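Local structure of Lmo0325 protein (Listeria monocytogenes EGD-e, 4RYK) at residues 9-23 with 57-71. The protein probably binds DNA as an Rgg-type transcriptional regulator, through an N-terminal helix-turn-helix domain joined to a helical-repeat C-terminal domain. Sequence-based numbering, arbitrary orientation.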
loop_
_atom_site.group_PDB
_atom_site.type_symbol
_atom_site.label_atom_id
_atom_site.label_comp_id
_atom_site.label_asym_id
_atom_site.label_seq_id
_atom_site.Cartn_x
_atom_site.Cartn_y
_atom_site.Cartn_z
ATOM N N SER A 9 22.172 6.256 -12.566
ATOM C CA SER A 9 22.005 4.816 -12.920
ATOM C C SER A 9 21.669 3.932 -11.746
ATOM O O SER A 9 22.036 4.237 -10.586
ATOM C CB SER A 9 23.277 4.225 -13.563
ATOM O OG SER A 9 24.300 3.876 -12.591
ATOM N N TYR A 10 21.016 2.795 -12.031
ATOM C CA TYR A 10 20.631 1.839 -10.984
ATOM C C TYR A 10 21.866 1.425 -10.156
ATOM O O TYR A 10 21.832 1.374 -8.935
ATOM C CB TYR A 10 19.983 0.572 -11.543
ATOM C CG TYR A 10 18.827 0.777 -12.538
ATOM C CD1 TYR A 10 17.691 1.533 -12.216
ATOM C CD2 TYR A 10 18.877 0.175 -13.801
ATOM C CE1 TYR A 10 16.654 1.698 -13.133
ATOM C CE2 TYR A 10 17.871 0.363 -14.729
ATOM C CZ TYR A 10 16.754 1.106 -14.393
ATOM O OH TYR A 10 15.775 1.222 -15.365
ATOM N N GLY A 11 22.966 1.128 -10.824
ATOM C CA GLY A 11 24.151 0.598 -10.138
ATOM C C GLY A 11 24.777 1.632 -9.225
ATOM O O GLY A 11 25.326 1.287 -8.181
ATOM N N GLU A 12 24.677 2.900 -9.597
ATOM C CA GLU A 12 25.243 3.966 -8.768
ATOM C C GLU A 12 24.472 4.058 -7.474
ATOM O O GLU A 12 25.071 4.227 -6.419
ATOM C CB GLU A 12 25.290 5.293 -9.519
ATOM C CG GLU A 12 26.450 5.328 -10.500
ATOM C CD GLU A 12 26.283 6.353 -11.595
ATOM O OE1 GLU A 12 26.884 7.433 -11.510
ATOM O OE2 GLU A 12 25.555 6.080 -12.554
ATOM N N LEU A 13 23.152 3.844 -7.534
ATOM C CA LEU A 13 22.358 3.845 -6.307
ATOM C C LEU A 13 22.637 2.598 -5.440
ATOM O O LEU A 13 22.731 2.682 -4.209
ATOM C CB LEU A 13 20.874 3.978 -6.614
ATOM C CG LEU A 13 19.963 3.866 -5.400
ATOM C CD1 LEU A 13 20.335 4.885 -4.338
ATOM C CD2 LEU A 13 18.528 4.118 -5.833
ATOM N N ILE A 14 22.786 1.451 -6.095
ATOM C CA ILE A 14 23.101 0.243 -5.383
ATOM C C ILE A 14 24.401 0.465 -4.602
ATOM O O ILE A 14 24.491 0.103 -3.465
ATOM C CB ILE A 14 23.268 -0.974 -6.311
ATOM C CG1 ILE A 14 21.929 -1.405 -6.954
ATOM C CG2 ILE A 14 23.824 -2.159 -5.524
ATOM C CD1 ILE A 14 20.919 -1.999 -5.983
ATOM N N ARG A 15 25.388 1.066 -5.242
ATOM C CA ARG A 15 26.658 1.335 -4.593
ATOM C C ARG A 15 26.480 2.156 -3.327
ATOM O O ARG A 15 27.015 1.812 -2.275
ATOM C CB ARG A 15 27.591 2.041 -5.564
ATOM C CG ARG A 15 28.733 2.794 -4.894
ATOM C CD ARG A 15 29.343 3.773 -5.871
ATOM N NE ARG A 15 30.507 4.402 -5.288
ATOM C CZ ARG A 15 30.428 5.341 -4.370
ATOM N NH1 ARG A 15 29.236 5.758 -3.934
ATOM N NH2 ARG A 15 31.525 5.822 -3.897
ATOM N N GLU A 16 25.707 3.223 -3.433
ATOM C CA GLU A 16 25.487 4.129 -2.308
ATOM C C GLU A 16 24.776 3.399 -1.182
ATOM O O GLU A 16 25.128 3.529 -0.001
ATOM C CB GLU A 16 24.705 5.324 -2.810
ATOM C CG GLU A 16 24.015 6.117 -1.735
ATOM C CD GLU A 16 23.248 7.311 -2.306
ATOM O OE1 GLU A 16 22.179 7.673 -1.732
ATOM O OE2 GLU A 16 23.721 7.887 -3.328
ATOM N N ILE A 17 23.779 2.585 -1.535
ATOM C CA ILE A 17 23.095 1.832 -0.502
ATOM C C ILE A 17 23.999 0.794 0.159
ATOM O O ILE A 17 24.039 0.669 1.390
ATOM C CB ILE A 17 21.821 1.138 -1.029
ATOM C CG1 ILE A 17 20.760 2.181 -1.411
ATOM C CG2 ILE A 17 21.253 0.239 0.044
ATOM C CD1 ILE A 17 19.687 1.624 -2.349
ATOM N N ARG A 18 24.699 0.050 -0.679
ATOM C CA ARG A 18 25.689 -0.897 -0.202
ATOM C C ARG A 18 26.667 -0.256 0.774
ATOM O O ARG A 18 26.885 -0.781 1.882
ATOM C CB ARG A 18 26.447 -1.525 -1.388
ATOM C CG ARG A 18 27.576 -2.401 -0.957
ATOM C CD ARG A 18 28.320 -3.007 -2.121
ATOM N NE ARG A 18 29.130 -2.064 -2.869
ATOM C CZ ARG A 18 30.275 -1.524 -2.462
ATOM N NH1 ARG A 18 30.754 -1.760 -1.244
ATOM N NH2 ARG A 18 30.929 -0.707 -3.279
ATOM N N LEU A 19 27.220 0.889 0.390
ATOM C CA LEU A 19 28.129 1.588 1.259
ATOM C C LEU A 19 27.468 2.043 2.557
ATOM O O LEU A 19 28.099 1.938 3.633
ATOM C CB LEU A 19 28.806 2.770 0.559
ATOM C CG LEU A 19 29.784 2.294 -0.513
ATOM C CD1 LEU A 19 30.156 3.451 -1.440
ATOM C CD2 LEU A 19 31.052 1.723 0.136
ATOM N N SER A 20 26.215 2.479 2.510
ATOM C CA SER A 20 25.553 3.006 3.724
ATOM C C SER A 20 25.405 1.839 4.724
ATOM O O SER A 20 25.340 2.036 5.925
ATOM C CB SER A 20 24.166 3.612 3.393
ATOM O OG SER A 20 23.265 2.568 2.985
ATOM N N LYS A 21 25.354 0.615 4.217
ATOM C CA LYS A 21 25.160 -0.556 5.091
ATOM C C LYS A 21 26.450 -1.214 5.546
ATOM O O LYS A 21 26.416 -2.179 6.326
ATOM C CB LYS A 21 24.264 -1.592 4.381
ATOM C CG LYS A 21 22.838 -1.068 4.153
ATOM C CD LYS A 21 21.935 -2.183 3.691
ATOM C CE LYS A 21 20.560 -1.718 3.242
ATOM N NZ LYS A 21 19.916 -0.789 4.203
ATOM N N GLY A 22 27.577 -0.674 5.098
ATOM C CA GLY A 22 28.874 -1.209 5.422
ATOM C C GLY A 22 29.136 -2.556 4.756
ATOM O O GLY A 22 29.886 -3.344 5.302
ATOM N N LEU A 23 28.516 -2.814 3.603
ATOM C CA LEU A 23 28.690 -4.084 2.891
ATOM C C LEU A 23 29.782 -4.015 1.853
ATOM O O LEU A 23 29.994 -2.973 1.200
ATOM C CB LEU A 23 27.387 -4.508 2.215
ATOM C CG LEU A 23 26.221 -4.741 3.199
ATOM C CD1 LEU A 23 24.898 -4.789 2.469
ATOM C CD2 LEU A 23 26.412 -5.986 4.040
ATOM N N LEU A 57 19.548 -7.073 -5.227
ATOM C CA LEU A 57 18.659 -6.417 -4.261
ATOM C C LEU A 57 18.497 -7.215 -3.003
ATOM O O LEU A 57 18.386 -6.661 -1.891
ATOM C CB LEU A 57 17.291 -6.175 -4.876
ATOM C CG LEU A 57 17.188 -4.994 -5.831
ATOM C CD1 LEU A 57 15.748 -4.954 -6.344
ATOM C CD2 LEU A 57 17.581 -3.675 -5.201
ATOM N N LYS A 58 18.452 -8.534 -3.156
ATOM C CA LYS A 58 18.339 -9.387 -2.005
ATOM C C LYS A 58 19.576 -9.292 -1.133
ATOM O O LYS A 58 19.498 -9.324 0.085
ATOM C CB LYS A 58 18.099 -10.851 -2.416
ATOM C CG LYS A 58 16.951 -11.483 -1.673
ATOM C CD LYS A 58 17.037 -13.022 -1.612
ATOM C CE LYS A 58 16.763 -13.653 -2.969
ATOM N NZ LYS A 58 15.471 -13.145 -3.513
ATOM N N ARG A 59 20.716 -9.144 -1.745
ATOM C CA ARG A 59 21.953 -9.047 -0.975
ATOM C C ARG A 59 22.086 -7.744 -0.173
ATOM O O ARG A 59 22.882 -7.671 0.785
ATOM C CB ARG A 59 23.139 -9.194 -1.916
ATOM C CG ARG A 59 23.283 -10.568 -2.533
ATOM C CD ARG A 59 23.945 -11.519 -1.553
ATOM N NE ARG A 59 24.073 -12.811 -2.168
ATOM C CZ ARG A 59 25.081 -13.180 -2.930
ATOM N NH1 ARG A 59 26.087 -12.367 -3.190
ATOM N NH2 ARG A 59 25.080 -14.390 -3.444
ATOM N N ILE A 60 21.368 -6.696 -0.567
ATOM C CA ILE A 60 21.411 -5.458 0.182
ATOM C C ILE A 60 20.119 -5.274 0.950
ATOM O O ILE A 60 19.971 -4.267 1.632
ATOM C CB ILE A 60 21.745 -4.224 -0.683
ATOM C CG1 ILE A 60 20.743 -4.039 -1.830
ATOM C CG2 ILE A 60 23.128 -4.328 -1.302
ATOM C CD1 ILE A 60 20.674 -2.628 -2.354
HETATM N N MSE A 61 19.214 -6.277 0.907
HETATM C CA MSE A 61 17.956 -6.239 1.659
HETATM C C MSE A 61 17.078 -5.049 1.336
HETATM O O MSE A 61 16.540 -4.362 2.232
HETATM C CB MSE A 61 18.284 -6.228 3.140
HETATM C CG MSE A 61 18.476 -7.660 3.591
HETATM SE SE MSE A 61 20.398 -7.787 3.787
HETATM C CE MSE A 61 20.371 -6.911 5.591
ATOM N N VAL A 62 16.930 -4.778 0.056
ATOM C CA VAL A 62 16.035 -3.738 -0.377
ATOM C C VAL A 62 15.079 -4.328 -1.411
ATOM O O VAL A 62 15.533 -4.707 -2.451
ATOM C CB VAL A 62 16.814 -2.576 -1.013
ATOM C CG1 VAL A 62 15.850 -1.563 -1.570
ATOM C CG2 VAL A 62 17.708 -1.896 0.024
ATOM N N PRO A 63 13.781 -4.433 -1.100
ATOM C CA PRO A 63 12.831 -4.933 -2.123
ATOM C C PRO A 63 12.806 -4.002 -3.316
ATOM O O PRO A 63 12.996 -2.787 -3.189
ATOM C CB PRO A 63 11.465 -4.901 -1.399
ATOM C CG PRO A 63 11.815 -5.070 0.072
ATOM C CD PRO A 63 13.164 -4.373 0.253
ATOM N N LEU A 64 12.564 -4.577 -4.464
ATOM C CA LEU A 64 12.449 -3.857 -5.730
ATOM C C LEU A 64 11.619 -2.580 -5.642
ATOM O O LEU A 64 12.046 -1.538 -6.090
ATOM C CB LEU A 64 11.871 -4.826 -6.788
ATOM C CG LEU A 64 11.783 -4.331 -8.235
ATOM C CD1 LEU A 64 13.130 -3.945 -8.799
ATOM C CD2 LEU A 64 11.135 -5.393 -9.141
ATOM N N ASP A 65 10.434 -2.639 -5.058
ATOM C CA ASP A 65 9.594 -1.461 -5.063
ATOM C C ASP A 65 10.225 -0.339 -4.204
ATOM O O ASP A 65 10.034 0.832 -4.500
ATOM C CB ASP A 65 8.232 -1.805 -4.470
ATOM C CG ASP A 65 7.218 -0.682 -4.640
ATOM O OD1 ASP A 65 6.799 -0.474 -5.815
ATOM O OD2 ASP A 65 6.806 -0.039 -3.627
ATOM N N GLU A 66 10.889 -0.701 -3.102
ATOM C CA GLU A 66 11.532 0.312 -2.218
ATOM C C GLU A 66 12.688 0.895 -2.989
ATOM O O GLU A 66 12.943 2.112 -2.954
ATOM C CB GLU A 66 12.019 -0.321 -0.906
ATOM C CG GLU A 66 12.641 0.711 0.028
ATOM C CD GLU A 66 13.269 0.140 1.282
ATOM O OE1 GLU A 66 13.184 -1.083 1.565
ATOM O OE2 GLU A 66 13.830 0.977 2.009
ATOM N N PHE A 67 13.402 0.040 -3.724
ATOM C CA PHE A 67 14.513 0.547 -4.493
ATOM C C PHE A 67 14.006 1.637 -5.442
ATOM O O PHE A 67 14.637 2.705 -5.548
ATOM C CB PHE A 67 15.233 -0.573 -5.269
ATOM C CG PHE A 67 16.272 -0.061 -6.232
ATOM C CD1 PHE A 67 15.924 0.285 -7.532
ATOM C CD2 PHE A 67 17.592 0.099 -5.827
ATOM C CE1 PHE A 67 16.852 0.804 -8.412
ATOM C CE2 PHE A 67 18.533 0.631 -6.716
ATOM C CZ PHE A 67 18.156 0.961 -8.001
ATOM N N PHE A 68 12.870 1.372 -6.133
ATOM C CA PHE A 68 12.402 2.348 -7.078
ATOM C C PHE A 68 11.869 3.596 -6.430
ATOM O O PHE A 68 11.977 4.684 -6.996
ATOM C CB PHE A 68 11.384 1.790 -8.118
ATOM C CG PHE A 68 12.064 1.213 -9.291
ATOM C CD1 PHE A 68 12.444 2.018 -10.347
ATOM C CD2 PHE A 68 12.461 -0.104 -9.285
ATOM C CE1 PHE A 68 13.145 1.504 -11.435
ATOM C CE2 PHE A 68 13.192 -0.623 -10.347
ATOM C CZ PHE A 68 13.528 0.187 -11.421
ATOM N N PHE A 69 11.305 3.446 -5.248
ATOM C CA PHE A 69 10.915 4.607 -4.506
ATOM C C PHE A 69 12.122 5.507 -4.245
ATOM O O PHE A 69 12.031 6.687 -4.424
ATOM C CB PHE A 69 10.235 4.204 -3.202
ATOM C CG PHE A 69 9.787 5.386 -2.375
ATOM C CD1 PHE A 69 8.688 6.147 -2.772
ATOM C CD2 PHE A 69 10.508 5.775 -1.250
ATOM C CE1 PHE A 69 8.297 7.248 -2.037
ATOM C CE2 PHE A 69 10.121 6.878 -0.523
ATOM C CZ PHE A 69 9.015 7.591 -0.903
ATOM N N ILE A 70 13.228 4.935 -3.769
ATOM C CA ILE A 70 14.488 5.666 -3.532
ATOM C C ILE A 70 15.014 6.236 -4.836
ATOM O O ILE A 70 15.335 7.404 -4.926
ATOM C CB ILE A 70 15.553 4.754 -2.920
ATOM C CG1 ILE A 70 15.061 4.228 -1.590
ATOM C CG2 ILE A 70 16.871 5.558 -2.700
ATOM C CD1 ILE A 70 15.880 3.084 -1.004
ATOM N N TYR A 71 14.987 5.414 -5.868
ATOM C CA TYR A 71 15.541 5.743 -7.182
ATOM C C TYR A 71 14.871 6.887 -7.846
ATOM O O TYR A 71 15.530 7.636 -8.503
ATOM C CB TYR A 71 15.426 4.547 -8.113
ATOM C CG TYR A 71 16.147 4.734 -9.400
ATOM C CD1 TYR A 71 17.538 4.863 -9.392
ATOM C CD2 TYR A 71 15.468 4.816 -10.627
ATOM C CE1 TYR A 71 18.232 5.032 -10.549
ATOM C CE2 TYR A 71 16.165 4.978 -11.820
ATOM C CZ TYR A 71 17.552 5.090 -11.753
ATOM O OH TYR A 71 18.341 5.250 -12.850
#
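F67 pushes its ring as a knob into a hole on helix 10-20 formed by Y10, L13, I14 and I17, where helix 64-71 crosses the first helix of the helix-turn-helix domain, the N-to-C directions of the two helical segments 102° apart. CE2 of F67 lies 3.6 Å from both L13 CD2 and I14 CD1, while the carbonyl oxygen of Y10 meets the ring at its edge, close to its plane. With CG anti to the backbone N (chi1 172°), the F67 ring extends across to the first helix; F53 of helix 50-60 packs against it edge-to-face. Toward the start of helix 10-20 an aromatic cluster takes over: Y10 CD1 sits over one face of the Y71 ring, 3.6 Å from CZ, with the two planes at 42°, and Y10 CE1 also touches F68 CZ. The Y10 hydroxyl is hydrogen-bonded to E54 of the second subunit, which links the cluster to that chain. Further along helix 10-20, I60 brings CD1 to I14 CD1 and I17 CG2, and its CG2 meets L23 CD1 beyond the helix. No hydrogen bond joins the two segments. K21 NZ reaches a hydrogen bond with T160 and a salt bridge with E163 of the second subunit, its CE 3.1 Å from I60 O.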